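Local coordinates for protein carboxylase (Deinococcus radiodurans, PDB 5H80) that probably catalyses, through its biotin carboxylase domain, the ATP-dependent carboxylation of biotin within a single-chain, multi-domain bacterial carboxylase, at residues A60-D65 / A78-G83; I37-E42 / Y111-E116. All coordinates share one frame; numbering follows the deposited sequence.

Interaction 1 (A60-D65 / A78-G83); sequences AVYAPD and AVALSG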
loop_
_atom_site.group_PDB
_atom_site.type_symbol
_atom_site.label_atom_id
_atom_site.label_comp_id
_atom_site.label_asym_id
_atom_site.label_seq_id
_atom_site.Cartn_x
_atom_site.Cartn_y
_atom_site.Cartn_z
ATOM N N ALA A 60 -9.972 21.576 -9.257
ATOM C CA ALA A 60 -11.199 20.826 -8.903
ATOM C C ALA A 60 -12.421 21.735 -9.093
ATOM O O ALA A 60 -12.262 23.012 -9.221
ATOM C CB ALA A 60 -11.072 20.279 -7.481
ATOM N N VAL A 61 -13.586 21.104 -9.185
ATOM C CA VAL A 61 -14.851 21.816 -9.191
ATOM C C VAL A 61 -15.721 21.130 -8.112
ATOM O O VAL A 61 -15.627 19.885 -7.818
ATOM C CB VAL A 61 -15.566 21.849 -10.577
ATOM C CG1 VAL A 61 -14.834 22.730 -11.612
ATOM C CG2 VAL A 61 -15.822 20.428 -11.152
ATOM N N TYR A 62 -16.615 21.879 -7.514
ATOM C CA TYR A 62 -17.533 21.380 -6.549
ATOM C C TYR A 62 -18.879 22.091 -6.547
ATOM O O TYR A 62 -18.957 23.304 -6.865
ATOM C CB TYR A 62 -16.975 21.374 -5.079
ATOM C CG TYR A 62 -16.591 22.738 -4.579
ATOM C CD1 TYR A 62 -17.400 23.369 -3.666
ATOM C CD2 TYR A 62 -15.446 23.479 -5.060
ATOM C CE1 TYR A 62 -17.162 24.662 -3.265
ATOM C CE2 TYR A 62 -15.156 24.798 -4.574
ATOM C CZ TYR A 62 -16.029 25.338 -3.662
ATOM O OH TYR A 62 -15.852 26.603 -3.199
ATOM N N ALA A 63 -19.894 21.326 -6.266
ATOM C CA ALA A 63 -21.236 21.844 -5.974
ATOM C C ALA A 63 -21.317 22.085 -4.491
ATOM O O ALA A 63 -20.647 21.388 -3.700
ATOM C CB ALA A 63 -22.262 20.812 -6.390
ATOM N N PRO A 64 -22.100 23.113 -4.022
ATOM C CA PRO A 64 -22.141 23.287 -2.593
ATOM C C PRO A 64 -22.489 22.123 -1.625
ATOM O O PRO A 64 -21.900 21.979 -0.534
ATOM C CB PRO A 64 -23.153 24.499 -2.411
ATOM C CG PRO A 64 -23.281 25.119 -3.772
ATOM C CD PRO A 64 -23.085 23.976 -4.729
ATOM N N ASP A 65 -23.364 21.235 -2.008
ATOM C CA ASP A 65 -23.706 20.035 -1.224
ATOM C C ASP A 65 -22.593 18.980 -1.207
ATOM O O ASP A 65 -22.731 18.037 -0.543
ATOM C CB ASP A 65 -24.943 19.367 -1.697
ATOM C CG ASP A 65 -24.787 18.658 -3.026
ATOM O OD1 ASP A 65 -23.813 18.848 -3.784
ATOM O OD2 ASP A 65 -25.803 17.996 -3.395
ATOM N N ALA A 78 -9.675 24.988 -6.092
ATOM C CA ALA A 78 -10.998 24.483 -6.290
ATOM C C ALA A 78 -11.944 25.610 -6.629
ATOM O O ALA A 78 -11.948 26.660 -5.922
ATOM C CB ALA A 78 -11.494 23.731 -5.074
ATOM N N VAL A 79 -12.795 25.320 -7.639
ATOM C CA VAL A 79 -13.686 26.325 -8.264
ATOM C C VAL A 79 -15.179 25.947 -8.051
ATOM O O VAL A 79 -15.644 24.856 -8.424
ATOM C CB VAL A 79 -13.352 26.483 -9.739
ATOM C CG1 VAL A 79 -14.347 27.446 -10.419
ATOM C CG2 VAL A 79 -11.929 27.013 -9.868
ATOM N N ALA A 80 -15.927 26.786 -7.353
ATOM C CA ALA A 80 -17.369 26.455 -7.088
ATOM C C ALA A 80 -18.211 26.465 -8.367
ATOM O O ALA A 80 -18.081 27.424 -9.133
ATOM C CB ALA A 80 -17.933 27.481 -6.081
ATOM N N LEU A 81 -19.110 25.485 -8.528
ATOM C CA LEU A 81 -20.015 25.408 -9.702
ATOM C C LEU A 81 -21.284 26.183 -9.247
ATOM O O LEU A 81 -21.708 26.080 -8.128
ATOM C CB LEU A 81 -20.401 23.957 -10.036
ATOM C CG LEU A 81 -19.233 23.150 -10.617
ATOM C CD1 LEU A 81 -19.410 21.648 -10.460
ATOM C CD2 LEU A 81 -18.932 23.599 -12.034
ATOM N N SER A 82 -21.899 26.872 -10.212
ATOM C CA SER A 82 -23.190 27.569 -9.978
ATOM C C SER A 82 -24.393 26.659 -10.143
ATOM O O SER A 82 -25.514 27.030 -9.808
ATOM C CB SER A 82 -23.296 28.716 -10.963
ATOM O OG SER A 82 -23.410 28.159 -12.276
ATOM N N GLY A 83 -24.179 25.479 -10.699
ATOM C CA GLY A 83 -25.225 24.486 -10.781
ATOM C C GLY A 83 -25.497 23.921 -9.399
ATOM O O GLY A 83 -24.907 24.343 -8.401
HETATM O O HOH W 1 -13.904 27.931 -4.561
HETATM O O HOH W 2 -20.508 25.459 -5.824
#

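Interaction 2 (I37-E42 / Y111-E116); sequences IANRGE and YGFLSE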
loop_
_atom_site.group_PDB
_atom_site.type_symbol
_atom_site.label_atom_id
_atom_site.label_comp_id
_atom_site.label_asym_id
_atom_site.label_seq_id
_atom_site.Cartn_x
_atom_site.Cartn_y
_atom_site.Cartn_z
ATOM N N ILE A 37 -10.347 18.787 -13.223
ATOM C CA ILE A 37 -10.887 17.460 -12.798
ATOM C C ILE A 37 -12.419 17.597 -12.869
ATOM O O ILE A 37 -13.087 18.148 -11.941
ATOM C CB ILE A 37 -10.347 17.039 -11.422
ATOM C CG1 ILE A 37 -8.798 16.984 -11.497
ATOM C CG2 ILE A 37 -10.914 15.723 -10.899
ATOM C CD1 ILE A 37 -8.167 16.656 -10.184
ATOM N N ALA A 38 -13.008 17.204 -13.994
ATOM C CA ALA A 38 -14.459 17.297 -14.193
ATOM C C ALA A 38 -15.263 16.131 -13.533
ATOM O O ALA A 38 -15.874 15.333 -14.202
ATOM C CB ALA A 38 -14.817 17.409 -15.676
ATOM N N ASN A 39 -15.192 16.055 -12.211
ATOM C CA ASN A 39 -15.685 14.951 -11.459
ATOM C C ASN A 39 -15.600 15.305 -9.940
ATOM O O ASN A 39 -15.415 16.483 -9.610
ATOM C CB ASN A 39 -14.926 13.607 -11.754
ATOM C CG ASN A 39 -15.855 12.405 -11.711
ATOM O OD1 ASN A 39 -16.566 12.196 -10.749
ATOM N ND2 ASN A 39 -15.926 11.633 -12.763
ATOM N N ARG A 40 -15.906 14.338 -9.083
ATOM C CA ARG A 40 -15.957 14.583 -7.646
ATOM C C ARG A 40 -15.702 13.340 -6.845
ATOM O O ARG A 40 -15.613 12.243 -7.420
ATOM C CB ARG A 40 -17.332 15.236 -7.347
ATOM C CG ARG A 40 -18.490 14.477 -7.922
ATOM C CD ARG A 40 -18.956 13.374 -7.040
ATOM N NE ARG A 40 -19.178 13.677 -5.576
ATOM C CZ ARG A 40 -19.326 12.741 -4.617
ATOM N NH1 ARG A 40 -19.507 13.049 -3.331
ATOM N NH2 ARG A 40 -19.323 11.436 -4.937
ATOM N N GLY A 41 -15.583 13.445 -5.511
ATOM C CA GLY A 41 -15.612 12.264 -4.684
ATOM C C GLY A 41 -14.275 11.532 -4.801
ATOM O O GLY A 41 -13.269 12.193 -5.190
ATOM N N GLU A 42 -14.326 10.202 -4.639
ATOM C CA GLU A 42 -13.085 9.390 -4.515
ATOM C C GLU A 42 -12.211 9.476 -5.805
ATOM O O GLU A 42 -10.982 9.720 -5.721
ATOM C CB GLU A 42 -13.341 7.979 -4.059
ATOM C CG GLU A 42 -13.961 7.098 -5.093
ATOM C CD GLU A 42 -12.953 6.491 -6.093
ATOM O OE1 GLU A 42 -13.439 5.871 -7.014
ATOM O OE2 GLU A 42 -11.710 6.741 -6.070
ATOM N N TYR A 111 -14.514 8.894 -14.146
ATOM C CA TYR A 111 -15.449 7.923 -14.706
ATOM C C TYR A 111 -16.817 8.371 -14.254
ATOM O O TYR A 111 -16.994 9.124 -13.223
ATOM C CB TYR A 111 -15.125 6.450 -14.319
ATOM C CG TYR A 111 -14.430 6.251 -12.944
ATOM C CD1 TYR A 111 -15.097 6.419 -11.805
ATOM C CD2 TYR A 111 -13.130 5.862 -12.872
ATOM C CE1 TYR A 111 -14.472 6.230 -10.566
ATOM C CE2 TYR A 111 -12.493 5.645 -11.667
ATOM C CZ TYR A 111 -13.203 5.858 -10.526
ATOM O OH TYR A 111 -12.498 5.713 -9.362
ATOM N N GLY A 112 -17.792 7.958 -15.054
ATOM C CA GLY A 112 -19.118 8.496 -14.932
ATOM C C GLY A 112 -19.134 9.881 -15.522
ATOM O O GLY A 112 -18.132 10.351 -16.228
ATOM N N PHE A 113 -20.222 10.599 -15.158
ATOM C CA PHE A 113 -20.350 12.035 -15.576
ATOM C C PHE A 113 -20.139 12.082 -17.145
ATOM O O PHE A 113 -20.748 11.272 -17.887
ATOM C CB PHE A 113 -19.431 12.884 -14.657
ATOM C CG PHE A 113 -19.897 12.901 -13.176
ATOM C CD1 PHE A 113 -20.844 13.844 -12.724
ATOM C CD2 PHE A 113 -19.538 11.889 -12.282
ATOM C CE1 PHE A 113 -21.343 13.805 -11.420
ATOM C CE2 PHE A 113 -20.024 11.856 -10.964
ATOM C CZ PHE A 113 -20.894 12.842 -10.529
ATOM N N LEU A 114 -19.134 12.815 -17.595
ATOM C CA LEU A 114 -18.942 13.108 -19.035
ATOM C C LEU A 114 -17.803 12.310 -19.635
ATOM O O LEU A 114 -17.362 12.562 -20.750
ATOM C CB LEU A 114 -18.693 14.628 -19.166
ATOM C CG LEU A 114 -19.847 15.521 -18.701
ATOM C CD1 LEU A 114 -19.512 16.994 -18.834
ATOM C CD2 LEU A 114 -21.168 15.206 -19.398
ATOM N N SER A 115 -17.314 11.266 -18.914
ATOM C CA SER A 115 -16.228 10.469 -19.477
ATOM C C SER A 115 -16.469 9.688 -20.763
ATOM O O SER A 115 -15.516 9.301 -21.384
ATOM C CB SER A 115 -15.644 9.473 -18.473
ATOM O OG SER A 115 -16.646 8.648 -17.914
ATOM N N GLU A 116 -17.724 9.448 -21.151
ATOM C CA GLU A 116 -17.994 8.744 -22.333
ATOM C C GLU A 116 -18.681 9.607 -23.331
ATOM O O GLU A 116 -19.000 9.130 -24.364
ATOM C CB GLU A 116 -18.895 7.536 -21.966
ATOM C CG GLU A 116 -18.141 6.524 -21.090
ATOM C CD GLU A 116 -18.898 5.207 -20.945
ATOM O OE1 GLU A 116 -20.011 5.017 -21.551
ATOM O OE2 GLU A 116 -18.366 4.325 -20.238
HETATM O O HOH W 3 -16.722 13.758 -16.413
#

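Interaction 1 (A60-D65 / A78-G83)
Ala-60 pairs with Ala-78 in two neighbouring parallel strands, and its carbonyl oxygen takes the N-H of Val-79 (N to O 2.8 Å). Val-61, the next residue, points to the other face; its beta-branched side chain suits the extended backbone, and its CB meets CD1 of Leu-81 at 3.9 Å. Helix 92-101 covers Val-61 and Val-79, helix 86-89 covers Leu-81. Tyr-62 returns to the alanine face. Its N gives a longer bond to Val-79 O (3.3 Å), while its O receives Leu-81 N at 2.7 Å, the straightest of the three at 164°. With CG held between the backbone N and carbonyl carbon (chi1 60°), the ring swings over the neighbouring strand, where the small methyls of Ala-78 and Ala-80 let it lie close (CE2 to Ala-78 CB 3.8 Å). Ala-80 CA sits over its face, 4.0 Å from the centroid, in a CH-pi contact. The hydroxyl then shares water 1 with Ala-78 O. Replacing this tyrosine with an alanine would probably uncover Ala-78 and Ala-80 and cost water 1 one of its partners. Beyond the strand, Pro-64 only brushes the second segment, its CD 4.1 Å from Gly-83 O. Joined through helix 70-74, the strands form a beta-alpha-beta crossover at the edge of the parallel sheet in the biotin carboxylase N-terminal domain.

Interaction 2 (I37-E42 / Y111-E116)
Asn-39 and Tyr-111 are joined by a hydrogen bond from the Asn-39 side-chain amide, ND2 to Tyr-111 O at 2.8 Å. The acceptor lies nearly in the amide plane, although the donor stands above the carbonyl plane of Tyr-111. The same ND2 also serves Pro-109 O, and OD1 accepts Arg-40 N on a lone pair at 2.8 Å, so the buried amide is fixed at both ends; asparagine suits the place because it offers a donor and an acceptor on one short, flat group. Further along, Tyr-111 OH donates to Glu-42 OE1 at 2.5 Å, reaching the syn side of the carboxylate, with the oxygen at the ring's edge. Glu-42 is bent at chi2 (83°), which carries its carboxylate round to the hydroxyl, and Lys-424 forms a salt bridge to the same OE1, probably stabilising its negative charge. This polar grip is the tight part of the contact. Around Phe-113, which is partly exposed, the packing is looser: the ring crosses the Asn-39 amide with the planes 70° apart, CD2 lying 3.4 Å from OD1. CG and CD of Arg-40 lie against the ring, CG 3.9 Å from Phe-113 CZ, while the guanidinium is turned to Asp-66. Water 3 donates to Ala-38 O and accepts from Leu-114 N. In the type II' turn from Gly-112 to Ser-115, Phe-113 takes the position of positive phi, and Ser-115 N and OG both bind Gly-112 O. In this Rossmann-like, pre-ATP-grasp fold of the biotin carboxylase N-terminal domain, loops at the C-terminal ends of neighbouring parallel strands 34-37 and 106-108 pack together, linked by the Asn-39 amide.

Overall arrangement
The two interactions belong to one parallel sheet, in which strand 57-62 lies between strands 77-80 and 34-37. Interaction 1 joins the outer pair of these strands, and interaction 2 joins the loops that follow strand 34-37 and its other neighbour, 106-108. Their centres are about 13 Å apart, and they meet directly where Val-61 CG2 packs 3.6 Å from Ile-37 O. In sequence, both segments of interaction 1 fall between those of interaction 2. Leu-95 of helix 92-101 touches Val-61, Ala-38 and Leu-114, while Tyr-418 contacts both Asp-65 and Arg-40, linking each interaction to the C-terminal part of the chain.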